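Long-range contact in putative mandelate racemase/muconate lactonizing enzyme (Bordetella bronchiseptica, PDB 3DDM), which is an enolase-superfamily protein of the mandelate racemase/muconate lactonizing enzyme family, with an alpha-plus-beta N-terminal domain packed against a TIM-type barrel: residues 113-125 with 280-292. The protein carries 1 engineered substitution. Residues are numbered along the deposited sequence; the frame is centred on the assembly and turned at random.
Sequences LAQAIAGLDIALC and PDLAKWGGFSGCL
A chi1 of -170° swings the Asp121 carboxylate opposite its own amide nitrogen and out from helix 110-131 to the first turn of helix 287-300, where Ser289 turns OG back beside its own backbone N (chi1 -53°), and the two residues meet through a pair of bonds. Ser289 N donates to Asp121 OD1 at 2.8 Å, nearly straight, arriving on the syn side but 32° out of the carboxylate plane. The hydroxyl Ser289 OG donates to the other oxygen, Asp121 OD2, at a modelled 2.5 Å, a length too short to be trusted exactly. Close by, Gly287 has positive phi and brings its CA to 4.3 Å from the CA of Ala118.

Beyond the carboxylate the contact turns apolar. Cys125 CB lies 3.6 Å from Phe288 CD2, its SG obliquely beside the ring, while Ile122 CG2 approaches CE2 of the same ring. The other branch of Ile122 extends to CD1, which touches CG of Leu282 at 3.8 Å, the two side chains crossing at about a right angle. Ala118 CB fits among the backbone atoms of the 282-287 turn, and a water accepts from Gly286 N and donates to Ala114 O. Toward the N-terminal end of segment 113-125, Gln115 CG rests on Lys284 O at 3.4 Å. The polar ends of both residues are engaged elsewhere: Gln115 OE1 with Arg69, and Lys284 NZ in a salt bridge with Glu258 and a hydrogen bond to Gln106 O of the second subunit.

Here a helix of the N-terminal domain crosses the turn and helix after barrel strand 275-278. The buried carboxylate takes bonds at both oxygens, and its place by the N-terminal turn of helix 287-300 would probably favour the charged form; it ties the two helices together beside the apolar packing of Ile122, Cys125, Leu282 and Phe288.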
loop_
_atom_site.group_PDB
_atom_site.type_symbol
_atom_site.label_atom_id
_atom_site.label_comp_id
_atom_site.label_asym_id
_atom_site.label_seq_id
_atom_site.Cartn_x
_atom_site.Cartn_y
_atom_site.Cartn_z
ATOM N N LEU A 113 0.742 1.576 -6.622
ATOM C CA LEU A 113 0.777 0.953 -7.940
ATOM C C LEU A 113 -0.468 1.263 -8.771
ATOM O O LEU A 113 -0.358 1.590 -9.949
ATOM C CB LEU A 113 0.936 -0.559 -7.798
ATOM C CG LEU A 113 2.319 -1.070 -7.408
ATOM C CD1 LEU A 113 2.189 -2.493 -6.879
ATOM C CD2 LEU A 113 3.259 -0.998 -8.607
ATOM N N ALA A 114 -1.652 1.154 -8.176
ATOM C CA ALA A 114 -2.874 1.447 -8.924
ATOM C C ALA A 114 -2.852 2.889 -9.419
ATOM O O ALA A 114 -3.200 3.179 -10.574
ATOM C CB ALA A 114 -4.085 1.227 -8.060
ATOM N N GLN A 115 -2.435 3.783 -8.529
ATOM C CA GLN A 115 -2.358 5.202 -8.811
ATOM C C GLN A 115 -1.382 5.490 -9.952
ATOM O O GLN A 115 -1.705 6.222 -10.907
ATOM C CB GLN A 115 -1.960 5.943 -7.532
ATOM C CG GLN A 115 -3.122 6.119 -6.550
ATOM C CD GLN A 115 -2.755 5.819 -5.096
ATOM O OE1 GLN A 115 -1.727 6.266 -4.587
ATOM N NE2 GLN A 115 -3.613 5.072 -4.422
ATOM N N ALA A 116 -0.190 4.915 -9.868
ATOM C CA ALA A 116 0.783 5.120 -10.928
ATOM C C ALA A 116 0.201 4.568 -12.229
ATOM O O ALA A 116 0.328 5.188 -13.283
ATOM C CB ALA A 116 2.089 4.419 -10.589
ATOM N N ILE A 117 -0.451 3.411 -12.152
ATOM C CA ILE A 117 -1.035 2.801 -13.337
ATOM C C ILE A 117 -2.135 3.697 -13.902
ATOM O O ILE A 117 -2.187 3.933 -15.101
ATOM C CB ILE A 117 -1.583 1.374 -13.026
ATOM C CG1 ILE A 117 -0.406 0.408 -12.812
ATOM C CG2 ILE A 117 -2.445 0.866 -14.165
ATOM C CD1 ILE A 117 -0.803 -1.065 -12.589
ATOM N N ALA A 118 -3.004 4.214 -13.042
ATOM C CA ALA A 118 -4.082 5.094 -13.502
ATOM C C ALA A 118 -3.516 6.330 -14.223
ATOM O O ALA A 118 -4.018 6.728 -15.275
ATOM C CB ALA A 118 -4.956 5.524 -12.315
ATOM N N GLY A 119 -2.477 6.936 -13.654
ATOM C CA GLY A 119 -1.873 8.091 -14.286
ATOM C C GLY A 119 -1.351 7.775 -15.684
ATOM O O GLY A 119 -1.507 8.584 -16.610
ATOM N N LEU A 120 -0.726 6.609 -15.849
ATOM C CA LEU A 120 -0.197 6.207 -17.151
ATOM C C LEU A 120 -1.302 5.892 -18.154
ATOM O O LEU A 120 -1.104 6.047 -19.367
ATOM C CB LEU A 120 0.734 5.003 -17.010
ATOM C CG LEU A 120 2.132 5.361 -16.498
ATOM C CD1 LEU A 120 2.969 4.107 -16.289
ATOM C CD2 LEU A 120 2.796 6.283 -17.503
ATOM N N ASP A 121 -2.468 5.457 -17.672
ATOM C CA ASP A 121 -3.565 5.166 -18.591
ATOM C C ASP A 121 -4.124 6.484 -19.127
ATOM O O ASP A 121 -4.457 6.605 -20.312
ATOM C CB ASP A 121 -4.683 4.378 -17.903
ATOM C CG ASP A 121 -5.719 3.858 -18.899
ATOM O OD1 ASP A 121 -6.816 4.466 -19.006
ATOM O OD2 ASP A 121 -5.415 2.848 -19.588
ATOM N N ILE A 122 -4.224 7.471 -18.242
ATOM C CA ILE A 122 -4.722 8.786 -18.617
ATOM C C ILE A 122 -3.837 9.371 -19.725
ATOM O O ILE A 122 -4.331 10.027 -20.636
ATOM C CB ILE A 122 -4.730 9.750 -17.399
ATOM C CG1 ILE A 122 -5.839 9.352 -16.419
ATOM C CG2 ILE A 122 -4.881 11.182 -17.872
ATOM C CD1 ILE A 122 -5.856 10.167 -15.138
ATOM N N ALA A 123 -2.536 9.115 -19.647
ATOM C CA ALA A 123 -1.602 9.620 -20.640
ATOM C C ALA A 123 -1.679 8.857 -21.967
ATOM O O ALA A 123 -1.544 9.451 -23.037
ATOM C CB ALA A 123 -0.177 9.570 -20.086
ATOM N N LEU A 124 -1.878 7.541 -21.897
ATOM C CA LEU A 124 -1.977 6.733 -23.111
ATOM C C LEU A 124 -3.267 7.071 -23.861
ATOM O O LEU A 124 -3.295 7.070 -25.100
ATOM C CB LEU A 124 -1.934 5.243 -22.770
ATOM C CG LEU A 124 -0.557 4.722 -22.367
ATOM C CD1 LEU A 124 -0.664 3.282 -21.909
ATOM C CD2 LEU A 124 0.399 4.845 -23.541
ATOM N N CYS A 125 -4.333 7.357 -23.116
ATOM C CA CYS A 125 -5.601 7.729 -23.735
ATOM C C CYS A 125 -5.481 9.137 -24.311
ATOM O O CYS A 125 -6.018 9.426 -25.379
ATOM C CB CYS A 125 -6.739 7.693 -22.716
ATOM S SG CYS A 125 -7.232 6.046 -22.240
ATOM N N PRO A 280 -15.797 7.222 -8.720
ATOM C CA PRO A 280 -14.442 6.707 -8.941
ATOM C C PRO A 280 -13.454 7.829 -9.319
ATOM O O PRO A 280 -13.764 8.692 -10.155
ATOM C CB PRO A 280 -14.637 5.686 -10.062
ATOM C CG PRO A 280 -15.874 6.184 -10.789
ATOM C CD PRO A 280 -16.765 6.610 -9.650
ATOM N N ASP A 281 -12.276 7.816 -8.690
ATOM C CA ASP A 281 -11.229 8.811 -8.949
ATOM C C ASP A 281 -10.328 8.244 -10.046
ATOM O O ASP A 281 -9.402 7.484 -9.770
ATOM C CB ASP A 281 -10.408 9.054 -7.681
ATOM C CG ASP A 281 -9.509 10.260 -7.793
ATOM O OD1 ASP A 281 -8.970 10.499 -8.892
ATOM O OD2 ASP A 281 -9.331 10.964 -6.776
ATOM N N LEU A 282 -10.591 8.629 -11.291
ATOM C CA LEU A 282 -9.834 8.093 -12.414
ATOM C C LEU A 282 -8.316 8.237 -12.312
ATOM O O LEU A 282 -7.591 7.500 -12.972
ATOM C CB LEU A 282 -10.375 8.660 -13.736
ATOM C CG LEU A 282 -9.552 9.625 -14.573
ATOM C CD1 LEU A 282 -10.239 9.830 -15.896
ATOM C CD2 LEU A 282 -9.399 10.935 -13.841
ATOM N N ALA A 283 -7.834 9.152 -11.472
ATOM C CA ALA A 283 -6.381 9.316 -11.293
ATOM C C ALA A 283 -5.867 8.415 -10.152
ATOM O O ALA A 283 -4.659 8.225 -9.979
ATOM C CB ALA A 283 -6.036 10.769 -11.004
ATOM N N LYS A 284 -6.798 7.862 -9.382
ATOM C CA LYS A 284 -6.447 6.984 -8.278
ATOM C C LYS A 284 -6.477 5.542 -8.764
ATOM O O LYS A 284 -5.593 4.751 -8.428
ATOM C CB LYS A 284 -7.431 7.169 -7.128
ATOM C CG LYS A 284 -6.775 7.489 -5.797
ATOM C CD LYS A 284 -7.814 7.745 -4.713
ATOM C CE LYS A 284 -7.206 7.614 -3.339
ATOM N NZ LYS A 284 -8.240 7.559 -2.274
ATOM N N TRP A 285 -7.492 5.202 -9.560
ATOM C CA TRP A 285 -7.609 3.847 -10.096
ATOM C C TRP A 285 -8.218 3.711 -11.503
ATOM O O TRP A 285 -9.115 4.461 -11.902
ATOM C CB TRP A 285 -8.415 2.943 -9.148
ATOM C CG TRP A 285 -8.612 1.583 -9.749
ATOM C CD1 TRP A 285 -7.712 0.550 -9.754
ATOM C CD2 TRP A 285 -9.707 1.161 -10.583
ATOM N NE1 TRP A 285 -8.175 -0.485 -10.545
ATOM C CE2 TRP A 285 -9.394 -0.137 -11.064
ATOM C CE3 TRP A 285 -10.918 1.756 -10.976
ATOM C CZ2 TRP A 285 -10.249 -0.850 -11.917
ATOM C CZ3 TRP A 285 -11.770 1.049 -11.825
ATOM C CH2 TRP A 285 -11.427 -0.246 -12.286
ATOM N N GLY A 286 -7.708 2.726 -12.240
ATOM C CA GLY A 286 -8.199 2.415 -13.569
ATOM C C GLY A 286 -8.007 3.395 -14.706
ATOM O O GLY A 286 -7.862 2.981 -15.861
ATOM N N GLY A 287 -8.005 4.688 -14.402
ATOM C CA GLY A 287 -7.858 5.668 -15.458
ATOM C C GLY A 287 -9.115 5.582 -16.298
ATOM O O GLY A 287 -10.174 5.208 -15.793
ATOM N N PHE A 288 -9.011 5.912 -17.578
ATOM C CA PHE A 288 -10.172 5.851 -18.458
ATOM C C PHE A 288 -10.534 4.398 -18.752
ATOM O O PHE A 288 -11.693 3.994 -18.646
ATOM C CB PHE A 288 -9.875 6.591 -19.757
ATOM C CG PHE A 288 -9.765 8.074 -19.593
ATOM C CD1 PHE A 288 -10.885 8.828 -19.235
ATOM C CD2 PHE A 288 -8.558 8.723 -19.833
ATOM C CE1 PHE A 288 -10.812 10.211 -19.125
ATOM C CE2 PHE A 288 -8.463 10.106 -19.726
ATOM C CZ PHE A 288 -9.596 10.857 -19.371
ATOM N N SER A 289 -9.532 3.616 -19.118
ATOM C CA SER A 289 -9.753 2.215 -19.422
ATOM C C SER A 289 -10.597 1.543 -18.335
ATOM O O SER A 289 -11.504 0.761 -18.636
ATOM C CB SER A 289 -8.411 1.500 -19.560
ATOM O OG SER A 289 -7.600 2.191 -20.484
ATOM N N GLY A 290 -10.309 1.862 -17.075
ATOM C CA GLY A 290 -11.057 1.261 -15.989
ATOM C C GLY A 290 -12.335 1.984 -15.587
ATOM O O GLY A 290 -13.378 1.353 -15.406
ATOM N N CYS A 291 -12.276 3.307 -15.478
ATOM C CA CYS A 291 -13.434 4.071 -15.032
ATOM C C CYS A 291 -14.576 4.322 -16.009
ATOM O O CYS A 291 -15.713 4.505 -15.573
ATOM C CB CYS A 291 -12.968 5.404 -14.439
ATOM S SG CYS A 291 -11.912 5.228 -12.966
ATOM N N LEU A 292 -14.302 4.352 -17.311
ATOM C CA LEU A 292 -15.383 4.583 -18.268
ATOM C C LEU A 292 -16.445 3.493 -18.097
ATOM O O LEU A 292 -17.632 3.797 -17.896
ATOM C CB LEU A 292 -14.857 4.593 -19.710
ATOM C CG LEU A 292 -15.889 4.822 -20.836
ATOM C CD1 LEU A 292 -16.644 6.144 -20.609
ATOM C CD2 LEU A 292 -15.165 4.824 -22.208
HETATM O O HOH W 1 -5.469 1.485 -11.636
#